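Local coordinates for protein DNA ligase (Aquifex aeolicus, PDB 3QWU) that binds adenosine and calcium and is probably a nucleotidyltransferase that joins nucleic acid ends with ATP, at residues L168-E171 and E172-L176; K202-L205 and K206-E210; P251-Y254 and Y255-R258; G288-Q291 and A292-F296; F310-K313 and E314-I317. All coordinates share one frame; numbering follows the deposited sequence. Where two conformers were deposited one is given.

Interaction 1 of 5, residues L168-E171 and E172-L176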
loop_
_atom_site.group_PDB
_atom_site.type_symbol
_atom_site.label_atom_id
_atom_site.label_comp_id
_atom_site.label_asym_id
_atom_site.label_seq_id
_atom_site.Cartn_x
_atom_site.Cartn_y
_atom_site.Cartn_z
ATOM N N LEU A 168 8.181 35.728 -4.718
ATOM C CA LEU A 168 8.795 36.885 -4.126
ATOM C C LEU A 168 9.744 36.385 -3.019
ATOM O O LEU A 168 9.527 35.354 -2.418
ATOM C CB LEU A 168 7.754 37.877 -3.605
ATOM C CG LEU A 168 7.026 38.775 -4.630
ATOM C CD1 LEU A 168 6.396 38.047 -5.864
ATOM C CD2 LEU A 168 5.946 39.602 -3.904
ATOM N N SER A 169 10.832 37.092 -2.813
ATOM C CA SER A 169 11.805 36.727 -1.833
ATOM C C SER A 169 11.174 36.787 -0.437
ATOM O O SER A 169 10.106 37.369 -0.263
ATOM C CB SER A 169 12.980 37.699 -1.913
ATOM O OG SER A 169 12.449 39.005 -1.734
ATOM N N GLN A 170 11.857 36.213 0.549
ATOM C CA GLN A 170 11.411 36.301 1.915
ATOM C C GLN A 170 11.227 37.734 2.391
ATOM O O GLN A 170 10.206 38.056 2.978
ATOM C CB GLN A 170 12.334 35.532 2.877
ATOM C CG GLN A 170 11.637 35.289 4.249
ATOM C CD GLN A 170 10.662 34.101 4.232
ATOM O OE1 GLN A 170 10.668 33.303 3.314
ATOM N NE2 GLN A 170 9.891 33.948 5.293
ATOM N N GLU A 171 12.236 38.577 2.147
ATOM C CA GLU A 171 12.207 40.003 2.490
ATOM C C GLU A 171 10.957 40.671 1.906
ATOM O O GLU A 171 10.186 41.329 2.611
ATOM C CB GLU A 171 13.453 40.703 1.940
ATOM C CG GLU A 171 13.336 42.268 1.819
ATOM C CD GLU A 171 14.273 42.873 0.774
ATOM O OE1 GLU A 171 15.512 42.771 0.962
ATOM O OE2 GLU A 171 13.775 43.468 -0.223
ATOM N N GLU A 172 10.789 40.522 0.588
ATOM C CA GLU A 172 9.667 41.107 -0.137
ATOM C C GLU A 172 8.370 40.605 0.428
ATOM O O GLU A 172 7.413 41.353 0.544
ATOM C CB GLU A 172 9.650 40.687 -1.598
ATOM C CG GLU A 172 10.588 41.437 -2.564
ATOM C CD GLU A 172 10.473 40.884 -4.013
ATOM O OE1 GLU A 172 9.700 41.536 -4.779
ATOM O OE2 GLU A 172 11.093 39.811 -4.353
ATOM N N LYS A 173 8.329 39.310 0.730
ATOM C CA LYS A 173 7.123 38.689 1.269
ATOM C C LYS A 173 6.849 39.279 2.654
ATOM O O LYS A 173 5.771 39.779 2.901
ATOM C CB LYS A 173 7.299 37.162 1.301
ATOM C CG LYS A 173 6.368 36.377 2.173
ATOM C CD LYS A 173 6.398 34.861 1.839
ATOM C CE LYS A 173 7.445 34.029 2.676
ATOM N NZ LYS A 173 7.866 32.659 2.077
ATOM N N MET A 174 7.836 39.250 3.539
ATOM C CA MET A 174 7.633 39.755 4.889
ATOM C C MET A 174 7.230 41.247 4.881
ATOM O O MET A 174 6.415 41.642 5.680
ATOM C CB MET A 174 8.819 39.411 5.811
ATOM C CG MET A 174 8.898 37.888 6.059
ATOM S SD MET A 174 10.320 37.101 6.939
ATOM C CE MET A 174 10.311 37.955 8.550
ATOM N N GLU A 175 7.687 42.032 3.904
ATOM C CA GLU A 175 7.280 43.446 3.801
ATOM C C GLU A 175 5.819 43.619 3.380
ATOM O O GLU A 175 5.108 44.445 3.972
ATOM C CB GLU A 175 8.199 44.223 2.856
ATOM C CG GLU A 175 9.413 44.839 3.580
ATOM C CD GLU A 175 10.702 44.866 2.739
ATOM O OE1 GLU A 175 10.614 45.029 1.495
ATOM O OE2 GLU A 175 11.811 44.737 3.333
ATOM N N LEU A 176 5.356 42.862 2.385
ATOM C CA LEU A 176 3.955 42.960 1.997
ATOM C C LEU A 176 3.002 42.559 3.118
ATOM O O LEU A 176 1.953 43.166 3.283
ATOM C CB LEU A 176 3.654 42.160 0.758
ATOM C CG LEU A 176 4.289 42.741 -0.497
ATOM C CD1 LEU A 176 4.380 41.644 -1.567
ATOM C CD2 LEU A 176 3.562 44.061 -1.062
#
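Glu172 folds its carboxylate back over the first turn of helix 170-180 to meet Ser169, and Gln170 reaches forward along the same turn to Lys173 and Met174. The Glu172 chain leaves with CG beside its own backbone N (chi1 -81°) and runs on extended, which carries OE2 back to the residue before the helix. Ser169 N, 3.1 Å from Glu172 OE2, comes from above the carboxylate plane with a nearly straight N-H, and Ser169 OG, also 3.1 Å from Glu172 OE2, donates to the anti lone pair of that oxygen. In return Ser169 OG accepts from Glu172 N at 3.2 Å. This reciprocal pair is a capping box with Ser169 as the N-cap: a short hydroxyl can reach a backbone N-H of the first turn, and a glutamate three residues on has the length to return the favour. With an alanine at Glu172, Ser169 N would probably lose this acceptor and the hydroxyl be held by one bond fewer. Glu171 O accepts from Glu175 N (2.9 Å), closing the next turn. The other Glu172 oxygen, OE1, rests 3.8 Å from CG of Leu168, whose CD2 meets CD1 of Leu176 at 3.5 Å, the two side chains crossing at about a right angle against strand 153-161. Gln170, bent at chi2 (80°), lays its amide beside Lys173: NZ stands above the amide plane, 3.1 Å from Gln170 OE1, while NE2 makes a weak bond to Met174 SD. Both polar ends are also held by Glu78 of the adenosine pocket, and Lys173 NZ by Asp158 and the Phe157 carbonyl.

Interaction 2 of 5, residues K202-L205 and K206-E210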
loop_
_atom_site.group_PDB
_atom_site.type_symbol
_atom_site.label_atom_id
_atom_site.label_comp_id
_atom_site.label_asym_id
_atom_site.label_seq_id
_atom_site.Cartn_x
_atom_site.Cartn_y
_atom_site.Cartn_z
ATOM N N LYS A 202 15.874 21.302 15.665
ATOM C CA LYS A 202 15.369 20.038 16.254
ATOM C C LYS A 202 14.517 20.303 17.471
ATOM O O LYS A 202 13.535 19.610 17.686
ATOM C CB LYS A 202 16.494 19.063 16.616
ATOM C CG LYS A 202 17.044 18.383 15.400
ATOM C CD LYS A 202 18.317 17.547 15.608
ATOM C CE LYS A 202 18.096 16.215 16.304
ATOM N NZ LYS A 202 18.767 15.090 15.536
ATOM N N GLU A 203 14.882 21.292 18.271
ATOM C CA GLU A 203 14.032 21.651 19.387
ATOM C C GLU A 203 12.650 22.115 18.842
ATOM O O GLU A 203 11.593 21.758 19.395
ATOM C CB GLU A 203 14.704 22.707 20.232
ATOM C CG GLU A 203 13.868 23.258 21.392
ATOM C CD GLU A 203 13.464 22.204 22.456
ATOM O OE1 GLU A 203 14.383 21.562 23.056
ATOM O OE2 GLU A 203 12.212 22.033 22.690
ATOM N N ILE A 204 12.655 22.855 17.729
ATOM C CA ILE A 204 11.431 23.371 17.169
ATOM C C ILE A 204 10.500 22.234 16.731
ATOM O O ILE A 204 9.322 22.213 17.091
ATOM C CB ILE A 204 11.727 24.373 16.018
ATOM C CG1 ILE A 204 12.193 25.714 16.644
ATOM C CG2 ILE A 204 10.487 24.559 15.071
ATOM C CD1 ILE A 204 12.862 26.629 15.693
ATOM N N LEU A 205 11.046 21.247 16.054
ATOM C CA LEU A 205 10.247 20.076 15.628
ATOM C C LEU A 205 9.765 19.208 16.764
ATOM O O LEU A 205 8.648 18.735 16.712
ATOM C CB LEU A 205 10.958 19.251 14.536
ATOM C CG LEU A 205 10.765 20.060 13.221
ATOM C CD1 LEU A 205 11.863 19.756 12.357
ATOM C CD2 LEU A 205 9.372 19.828 12.501
ATOM N N LYS A 206 10.559 19.063 17.796
ATOM C CA LYS A 206 10.167 18.358 18.978
ATOM C C LYS A 206 8.969 19.063 19.610
ATOM O O LYS A 206 8.023 18.420 20.013
ATOM C CB LYS A 206 11.342 18.351 19.980
ATOM C CG LYS A 206 11.049 17.629 21.292
ATOM C CD LYS A 206 11.964 18.077 22.385
ATOM C CE LYS A 206 11.812 17.233 23.642
ATOM N NZ LYS A 206 11.312 18.024 24.815
ATOM N N ARG A 207 9.020 20.398 19.686
ATOM C CA ARG A 207 7.943 21.186 20.300
ATOM C C ARG A 207 6.633 21.113 19.452
ATOM O O ARG A 207 5.550 20.768 19.910
ATOM C CB ARG A 207 8.417 22.628 20.523
ATOM C CG ARG A 207 7.397 23.470 21.284
ATOM C CD ARG A 207 7.821 24.881 21.524
ATOM N NE ARG A 207 7.846 25.718 20.333
ATOM C CZ ARG A 207 8.926 26.066 19.651
ATOM N NH1 ARG A 207 10.136 25.666 20.003
ATOM N NH2 ARG A 207 8.789 26.862 18.616
ATOM N N PHE A 208 6.781 21.336 18.164
ATOM C CA PHE A 208 5.670 21.268 17.244
ATOM C C PHE A 208 4.985 19.921 17.335
ATOM O O PHE A 208 3.742 19.785 17.321
ATOM C CB PHE A 208 6.262 21.490 15.806
ATOM C CG PHE A 208 6.213 22.886 15.343
ATOM C CD1 PHE A 208 6.253 23.911 16.227
ATOM C CD2 PHE A 208 6.086 23.166 14.004
ATOM C CE1 PHE A 208 6.144 25.228 15.799
ATOM C CE2 PHE A 208 6.013 24.491 13.537
ATOM C CZ PHE A 208 6.056 25.523 14.433
ATOM N N ASN A 209 5.824 18.894 17.352
ATOM C CA ASN A 209 5.342 17.535 17.399
ATOM C C ASN A 209 4.548 17.369 18.675
ATOM O O ASN A 209 3.484 16.840 18.646
ATOM C CB ASN A 209 6.479 16.477 17.362
ATOM C CG ASN A 209 5.907 15.021 17.298
ATOM O OD1 ASN A 209 5.095 14.692 16.441
ATOM N ND2 ASN A 209 6.227 14.243 18.259
ATOM N N GLU A 210 5.088 17.821 19.798
ATOM C CA GLU A 210 4.337 17.762 21.033
ATOM C C GLU A 210 3.106 18.606 20.990
ATOM O O GLU A 210 2.144 18.267 21.645
ATOM C CB GLU A 210 5.206 18.178 22.224
ATOM C CG GLU A 210 6.339 17.189 22.552
ATOM C CD GLU A 210 7.453 17.785 23.417
ATOM O OE1 GLU A 210 7.414 18.983 23.726
ATOM O OE2 GLU A 210 8.408 17.076 23.794
#
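Ile204 and Arg207 lie side by side and point the same way, the guanidinium settling along the isoleucine. Arg207 NH1 comes within 3.9 Å of Ile204 CG1, with NH2 slightly farther from the same methylene. The arginine gets there because its chain, extended through chi2, bends at chi3 (71°) and turns its head back along the helix. Arginine suits a position at the margin of a buried patch, since its long chain can pack on a neighbour while its charged end has a long, weak ion pair with Glu211. On another flank, CG2 of Ile204 stands over one face of the Phe208 ring, 4.4 Å from CD1, a loose apolar touch. These pairs are spaced i to i+3 and i to i+4 on the last two turns of helix 195-210, an amphipathic helix whose Ile204, Leu205 and Phe208 are buried while Glu203, Lys206 and Glu210 face outward. Ordinary alpha-helical bonds fix the spacing, among them Phe208 N to Ile204 O at 2.9 Å. Lys206 NZ forms a salt bridge with Glu210 OE2 at 3.2 Å, the hydrogen bond within it weak. Glu203 OE2 rests 4.0 Å from Lys206 CD, and its charge, not in contact with NZ, may help steady the lysine. Farther out, Ile204 and Phe208 pack on Leu188 of strand 187-191, and Leu205 and Phe208 on Val216 of strand 215-220, fastening the helix to the mixed sheet. Asn209 OD1 accepts from Tyr234 N, and the Phe208 side chain is about 4 Å from that of Glu79, an adenosine-binding residue.

Interaction 3 of 5, residues P251-Y254 and Y255-R258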
loop_
_atom_site.group_PDB
_atom_site.type_symbol
_atom_site.label_atom_id
_atom_site.label_comp_id
_atom_site.label_asym_id
_atom_site.label_seq_id
_atom_site.Cartn_x
_atom_site.Cartn_y
_atom_site.Cartn_z
ATOM N N PRO A 251 -2.412 5.500 -3.273
ATOM C CA PRO A 251 -1.412 5.475 -4.328
ATOM C C PRO A 251 -0.359 4.370 -4.123
ATOM O O PRO A 251 -0.273 3.794 -3.014
ATOM C CB PRO A 251 -0.764 6.858 -4.216
ATOM C CG PRO A 251 -0.804 7.155 -2.766
ATOM C CD PRO A 251 -2.147 6.585 -2.308
ATOM N N PRO A 252 0.454 4.090 -5.177
ATOM C CA PRO A 252 1.467 3.016 -5.154
ATOM C C PRO A 252 2.644 3.202 -4.203
ATOM O O PRO A 252 3.651 2.542 -4.385
ATOM C CB PRO A 252 1.981 2.966 -6.606
ATOM C CG PRO A 252 0.896 3.649 -7.433
ATOM C CD PRO A 252 0.330 4.693 -6.528
ATOM N N GLU A 253 2.547 4.079 -3.211
ATOM C CA GLU A 253 3.539 4.093 -2.133
ATOM C C GLU A 253 3.046 4.795 -0.881
ATOM O O GLU A 253 3.836 5.455 -0.255
ATOM C CB GLU A 253 4.843 4.811 -2.566
ATOM C CG GLU A 253 5.614 4.288 -3.792
ATOM C CD GLU A 253 6.991 4.967 -3.976
ATOM O OE1 GLU A 253 7.390 5.791 -3.101
ATOM O OE2 GLU A 253 7.673 4.666 -4.990
ATOM N N TYR A 254 1.781 4.712 -0.486
ATOM C CA TYR A 254 1.440 5.275 0.847
ATOM C C TYR A 254 2.215 4.468 1.948
ATOM O O TYR A 254 2.675 5.056 2.927
ATOM C CB TYR A 254 -0.088 5.303 1.110
ATOM C CG TYR A 254 -0.674 6.631 1.615
ATOM C CD1 TYR A 254 -0.833 7.742 0.765
ATOM C CD2 TYR A 254 -1.120 6.763 2.930
ATOM C CE1 TYR A 254 -1.407 8.992 1.235
ATOM C CE2 TYR A 254 -1.672 7.987 3.417
ATOM C CZ TYR A 254 -1.816 9.101 2.571
ATOM O OH TYR A 254 -2.368 10.277 3.100
ATOM N N TYR A 255 2.408 3.147 1.754
ATOM C CA TYR A 255 3.000 2.307 2.809
ATOM C C TYR A 255 4.436 2.636 2.948
ATOM O O TYR A 255 4.854 3.235 3.945
ATOM C CB TYR A 255 2.836 0.769 2.572
ATOM C CG TYR A 255 1.431 0.370 2.818
ATOM C CD1 TYR A 255 0.563 0.159 1.754
ATOM C CD2 TYR A 255 0.932 0.292 4.119
ATOM C CE1 TYR A 255 -0.747 -0.125 1.968
ATOM C CE2 TYR A 255 -0.383 -0.017 4.352
ATOM C CZ TYR A 255 -1.224 -0.223 3.257
ATOM O OH TYR A 255 -2.551 -0.509 3.435
ATOM N N THR A 256 5.194 2.227 1.942
ATOM C CA THR A 256 6.606 2.462 1.934
ATOM C C THR A 256 6.981 3.929 2.379
ATOM O O THR A 256 8.049 4.161 2.977
ATOM C CB THR A 256 7.201 2.062 0.542
ATOM O OG1 THR A 256 8.452 2.731 0.320
ATOM C CG2 THR A 256 6.224 2.371 -0.630
ATOM N N ASN A 257 6.080 4.890 2.128
ATOM C CA ASN A 257 6.397 6.296 2.261
ATOM C C ASN A 257 6.128 6.865 3.631
ATOM O O ASN A 257 7.012 7.446 4.221
ATOM C CB ASN A 257 5.653 7.110 1.214
ATOM C CG ASN A 257 6.339 8.383 0.916
ATOM O OD1 ASN A 257 6.131 9.393 1.592
ATOM N ND2 ASN A 257 7.220 8.346 -0.095
ATOM N N ARG A 258 4.912 6.716 4.138
ATOM C CA ARG A 258 4.623 7.267 5.469
ATOM C C ARG A 258 5.277 6.482 6.627
ATOM O O ARG A 258 5.641 7.050 7.646
ATOM C CB ARG A 258 3.132 7.500 5.643
ATOM C CG ARG A 258 2.722 8.958 5.240
ATOM C CD ARG A 258 1.251 9.126 5.039
ATOM N NE ARG A 258 0.948 10.405 4.388
ATOM C CZ ARG A 258 1.011 10.634 3.081
ATOM N NH1 ARG A 258 1.346 9.670 2.215
ATOM N NH2 ARG A 258 0.733 11.859 2.638
#
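The chain turns into helix 254-269 just after Glu253, the N-cap residue, and the first turn is tied by Arg258 N bonding to Tyr254 O at 3.0 Å. That spacing of four residues brings Arg258 alongside Tyr254, and the two flat groups stack with their planes 11° apart. The guanidinium lies over one face of the ring, its CZ 3.7 Å from the ring centroid. It is displaced toward the hydroxyl end, and Tyr254 CZ sits over the middle of the guanidinium, 3.3 Å from Arg258 CZ. The arginine is extended from CG to NE, which lays its CD along the ring as well, 3.5 Å from Tyr254 CE2. A tyrosine suits this place because its electron-rich face can receive a planar cation and its broad ring also meets the aliphatic CD. Cutting this Tyr254 ring back to an alanine takes away the surface under the guanidinium, which would probably be left freer to swing. At the cap itself, CB of Glu253 touches the methyl CG2 of Thr256 at 3.4 Å, while Asn257 directs OD1 onward to Arg261. Beside this turn Tyr255 meets Tyr255 of the second subunit ring to ring, and Thr256 packs on Leu248 of that subunit, placing the helix start at the dimer interface. Arg258 also forms a weak, long ion pair with Asp239, a calcium ligand, so the cation-pi stack, spaced i to i+4 on a helix, lies close behind the metal site, consistent with a second-shell place.

Interaction 4 of 5, residues G288-Q291 and A292-F296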
loop_
_atom_site.group_PDB
_atom_site.type_symbol
_atom_site.label_atom_id
_atom_site.label_comp_id
_atom_site.label_asym_id
_atom_site.label_seq_id
_atom_site.Cartn_x
_atom_site.Cartn_y
_atom_site.Cartn_z
ATOM N N GLY A 288 -8.355 3.474 13.120
ATOM C CA GLY A 288 -9.093 4.121 12.027
ATOM C C GLY A 288 -10.015 3.161 11.312
ATOM O O GLY A 288 -11.117 3.484 10.980
ATOM N N LEU A 289 -9.545 1.952 11.115
ATOM C CA LEU A 289 -10.305 0.921 10.431
ATOM C C LEU A 289 -11.396 0.393 11.352
ATOM O O LEU A 289 -12.492 0.172 10.902
ATOM C CB LEU A 289 -9.352 -0.208 9.938
ATOM C CG LEU A 289 -9.220 -0.574 8.457
ATOM C CD1 LEU A 289 -9.761 0.472 7.438
ATOM C CD2 LEU A 289 -7.809 -0.959 8.106
ATOM N N PHE A 290 -11.100 0.223 12.644
ATOM C CA PHE A 290 -12.112 -0.235 13.624
ATOM C C PHE A 290 -13.273 0.720 13.664
ATOM O O PHE A 290 -14.411 0.310 13.698
ATOM C CB PHE A 290 -11.537 -0.322 15.050
ATOM C CG PHE A 290 -12.081 -1.421 15.831
ATOM C CD1 PHE A 290 -11.534 -2.692 15.714
ATOM C CD2 PHE A 290 -13.150 -1.228 16.676
ATOM C CE1 PHE A 290 -12.069 -3.797 16.419
ATOM C CE2 PHE A 290 -13.701 -2.312 17.424
ATOM C CZ PHE A 290 -13.153 -3.596 17.287
ATOM N N GLN A 291 -12.981 2.016 13.670
ATOM C CA GLN A 291 -14.037 3.006 13.597
ATOM C C GLN A 291 -14.817 2.971 12.321
ATOM O O GLN A 291 -15.984 3.325 12.329
ATOM C CB GLN A 291 -13.459 4.404 13.680
ATOM C CG GLN A 291 -13.000 4.823 15.037
ATOM C CD GLN A 291 -12.156 6.090 14.951
ATOM O OE1 GLN A 291 -11.275 6.291 15.767
ATOM N NE2 GLN A 291 -12.434 6.941 13.958
ATOM N N ALA A 292 -14.182 2.668 11.196
ATOM C CA ALA A 292 -14.949 2.558 9.973
ATOM C C ALA A 292 -15.874 1.304 10.015
ATOM O O ALA A 292 -16.988 1.364 9.485
ATOM C CB ALA A 292 -14.069 2.557 8.750
ATOM N N ILE A 293 -15.416 0.200 10.641
ATOM C CA ILE A 293 -16.283 -0.955 10.899
ATOM C C ILE A 293 -17.426 -0.675 11.872
ATOM O O ILE A 293 -18.569 -1.107 11.648
ATOM C CB ILE A 293 -15.487 -2.155 11.411
ATOM C CG1 ILE A 293 -14.676 -2.758 10.254
ATOM C CG2 ILE A 293 -16.381 -3.224 12.045
ATOM C CD1 ILE A 293 -13.378 -3.367 10.719
ATOM N N GLU A 294 -17.136 0.006 12.983
ATOM C CA GLU A 294 -18.241 0.432 13.898
ATOM C C GLU A 294 -19.262 1.311 13.138
ATOM O O GLU A 294 -20.459 1.134 13.339
ATOM C CB GLU A 294 -17.737 1.183 15.142
ATOM C CG GLU A 294 -17.139 0.244 16.252
ATOM C CD GLU A 294 -16.193 0.992 17.200
ATOM O OE1 GLU A 294 -15.811 2.123 16.889
ATOM O OE2 GLU A 294 -15.828 0.460 18.257
ATOM N N GLN A 295 -18.788 2.237 12.295
ATOM C CA GLN A 295 -19.693 3.127 11.603
ATOM C C GLN A 295 -20.542 2.316 10.598
ATOM O O GLN A 295 -21.773 2.512 10.521
ATOM C CB GLN A 295 -18.953 4.260 10.923
ATOM C CG GLN A 295 -19.840 5.323 10.279
ATOM C CD GLN A 295 -19.095 6.303 9.342
ATOM O OE1 GLN A 295 -18.345 5.903 8.422
ATOM N NE2 GLN A 295 -19.331 7.595 9.558
ATOM N N PHE A 296 -19.900 1.383 9.900
ATOM C CA PHE A 296 -20.602 0.476 9.012
ATOM C C PHE A 296 -21.675 -0.341 9.714
ATOM O O PHE A 296 -22.777 -0.506 9.172
ATOM C CB PHE A 296 -19.667 -0.511 8.306
ATOM C CG PHE A 296 -20.397 -1.423 7.379
ATOM C CD1 PHE A 296 -20.628 -2.743 7.708
ATOM C CD2 PHE A 296 -20.976 -0.921 6.215
ATOM C CE1 PHE A 296 -21.361 -3.578 6.860
ATOM C CE2 PHE A 296 -21.704 -1.735 5.380
ATOM C CZ PHE A 296 -21.889 -3.081 5.692
#
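Phe290 presents the edge of its ring to Glu294, one turn ahead, and OE2 of the carboxylate lies near the ring plane, 3.5 Å from CD2 and 3.6 Å from CE2 of Phe290. The two flat groups stand almost perpendicular, 86° apart. An oxygen in this place faces the slightly positive ring hydrogens and not the electron-rich face, so the approach is probably mildly attractive. The glutamate arrives there with CG beside its own backbone N (chi1 -78°) and the rest of its chain extended, which directs the carboxylate back down the helix; its other oxygen, OE1, stays 3.8 Å from CA of Gln291. A glutamate suits this exposed surface, where its charge can meet water while its chain runs along the helix. Beneath the side chains the turns are regular: Glu294 N bonds to Phe290 O at 2.8 Å, and Ile293 N bonds to Leu289 O at 2.9 Å. Ile293 folds its CG1 branch back along the turn, so that CD1 comes to 3.7 Å from Leu289 O. Gly288 and Ala292, one turn apart and both buried, keep their shared flank slim; the alanine methyl is met there by Lys245 of a loop. Within helix 276-299, Leu289, Ile293 and Phe296 lean on Met355, Leu359 and Leu363 of helix 353-363, residues that follow one another about a turn apart. Leu289, Phe290 and Ile293 also pack on Ile259, Leu271 and Tyr267 of the second subunit, while Gln295 OE1 accepts from Tyr303 N at the start of strand 303-310.

Interaction 5 of 5, residues F310-K313 and E314-I317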
loop_
_atom_site.group_PDB
_atom_site.type_symbol
_atom_site.label_atom_id
_atom_site.label_comp_id
_atom_site.label_asym_id
_atom_site.label_seq_id
_atom_site.Cartn_x
_atom_site.Cartn_y
_atom_site.Cartn_z
ATOM N N PHE A 310 -21.438 29.415 3.956
ATOM C CA PHE A 310 -21.311 30.297 2.808
ATOM C C PHE A 310 -22.101 31.567 2.984
ATOM O O PHE A 310 -23.124 31.558 3.636
ATOM C CB PHE A 310 -21.814 29.672 1.517
ATOM C CG PHE A 310 -21.160 28.415 1.154
ATOM C CD1 PHE A 310 -21.380 27.269 1.897
ATOM C CD2 PHE A 310 -20.379 28.340 0.012
ATOM C CE1 PHE A 310 -20.784 26.064 1.541
ATOM C CE2 PHE A 310 -19.799 27.135 -0.382
ATOM C CZ PHE A 310 -19.980 25.995 0.389
ATOM N N ARG A 311 -21.622 32.638 2.361
ATOM C CA ARG A 311 -22.371 33.887 2.202
ATOM C C ARG A 311 -23.467 33.728 1.139
ATOM O O ARG A 311 -24.563 34.284 1.294
ATOM C CB ARG A 311 -21.421 35.024 1.837
ATOM C CG ARG A 311 -20.251 35.118 2.831
ATOM C CD ARG A 311 -19.474 36.380 2.710
ATOM N NE ARG A 311 -20.135 37.471 3.417
ATOM C CZ ARG A 311 -19.697 38.731 3.447
ATOM N NH1 ARG A 311 -20.398 39.639 4.122
ATOM N NH2 ARG A 311 -18.579 39.083 2.811
ATOM N N LYS A 312 -23.198 32.917 0.111
ATOM C CA LYS A 312 -24.160 32.696 -0.944
ATOM C C LYS A 312 -24.550 31.230 -1.059
ATOM O O LYS A 312 -23.679 30.357 -1.148
ATOM C CB LYS A 312 -23.555 33.093 -2.279
ATOM C CG LYS A 312 -23.256 34.551 -2.456
ATOM C CD LYS A 312 -23.335 34.913 -3.963
ATOM C CE LYS A 312 -22.933 36.382 -4.257
ATOM N NZ LYS A 312 -23.008 36.649 -5.734
ATOM N N LYS A 313 -25.847 30.973 -1.130
ATOM C CA LYS A 313 -26.386 29.643 -1.475
ATOM C C LYS A 313 -25.913 29.079 -2.809
ATOM O O LYS A 313 -25.515 27.943 -2.882
ATOM C CB LYS A 313 -27.919 29.655 -1.493
ATOM C CG LYS A 313 -28.530 28.299 -1.230
ATOM C CD LYS A 313 -29.970 28.231 -1.736
ATOM C CE LYS A 313 -30.550 26.834 -1.563
ATOM N NZ LYS A 313 -31.860 26.689 -2.296
ATOM N N GLU A 314 -25.963 29.846 -3.875
ATOM C CA GLU A 314 -25.492 29.322 -5.157
ATOM C C GLU A 314 -24.064 28.697 -5.021
ATOM O O GLU A 314 -23.762 27.697 -5.660
ATOM C CB GLU A 314 -25.534 30.410 -6.246
ATOM C CG GLU A 314 -24.321 31.403 -6.220
ATOM C CD GLU A 314 -24.618 32.763 -6.889
ATOM O OE1 GLU A 314 -25.429 33.528 -6.318
ATOM O OE2 GLU A 314 -24.028 33.073 -7.965
ATOM N N ASN A 315 -23.227 29.294 -4.179
ATOM C CA ASN A 315 -21.863 28.826 -3.934
ATOM C C ASN A 315 -21.737 27.486 -3.204
ATOM O O ASN A 315 -20.800 26.727 -3.473
ATOM C CB ASN A 315 -21.060 29.887 -3.181
ATOM C CG ASN A 315 -20.773 31.073 -4.039
ATOM O OD1 ASN A 315 -20.783 30.954 -5.260
ATOM N ND2 ASN A 315 -20.490 32.221 -3.419
ATOM N N ALA A 316 -22.692 27.189 -2.324
ATOM C CA ALA A 316 -22.710 25.914 -1.655
ATOM C C ALA A 316 -23.135 24.875 -2.624
ATOM O O ALA A 316 -22.555 23.795 -2.638
ATOM C CB ALA A 316 -23.607 25.932 -0.474
ATOM N N ILE A 317 -24.125 25.190 -3.462
ATOM C CA ILE A 317 -24.579 24.259 -4.502
ATOM C C ILE A 317 -23.434 24.022 -5.477
ATOM O O ILE A 317 -23.149 22.881 -5.805
ATOM C CB ILE A 317 -25.854 24.738 -5.263
ATOM C CG1 ILE A 317 -27.096 24.612 -4.357
ATOM C CG2 ILE A 317 -26.087 23.934 -6.590
ATOM C CD1 ILE A 317 -27.671 23.189 -4.212
#
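Phe310 sets its ring flat against the backbone and methyl of Ala316. The ring stem at CG lies beside its own backbone N (chi1 -58°), which swings the ring across the turn. From CB outward, CG is 3.8 Å from Ala316 CB. On one side of the ring CD1 and CE1 meet the same methyl, each at 3.5 Å; on the other, CD2 lies 3.6 Å from Asn315 CB and CE2 approaches Asn315 O obliquely. At the tip, CZ touches Ala316 CA at 3.4 Å. The methyl stands over the ring face, 14° off its normal, a CH-pi contact. Alanine suits the place, being small enough to let an aromatic ring lie so near the helix backbone. Here strand 303-310 turns into helix 313-325, a strand-to-helix connection in the C-terminal region, and Phe310 packs one end of it on the other while bonding by its backbone to Trp344 of strand 343-352. Lys312 and Glu314 run side by side, joined by a long salt bridge of 4.0 Å between NZ and OE1. Asn315 ND2 bonds to Asp110 of helix 106-115, whose carboxylate also receives the backbone N-H groups of Arg311 and Lys312.

In the fold
All five contacts are local and follow one another in series, so none nests within or crosses another. Interaction 1 opens helix 170-180 just after strand 153-161, at the rim of the adenosine pocket. Interaction 2 ends helix 195-210, which lies on the mixed sheet; both fall in the RNA ligase range, with centres 26 Å apart. Interaction 3 turns the loop after helix 233-242 into helix 254-269, near calcium. Interaction 4 lies on the next helix, 276-299, its nearest atoms about 7 Å from interaction 3, and both touch the second subunit. Interaction 5 closes the turn from strand 303-310 into helix 313-325 and ties the C-terminal region to helix 106-115.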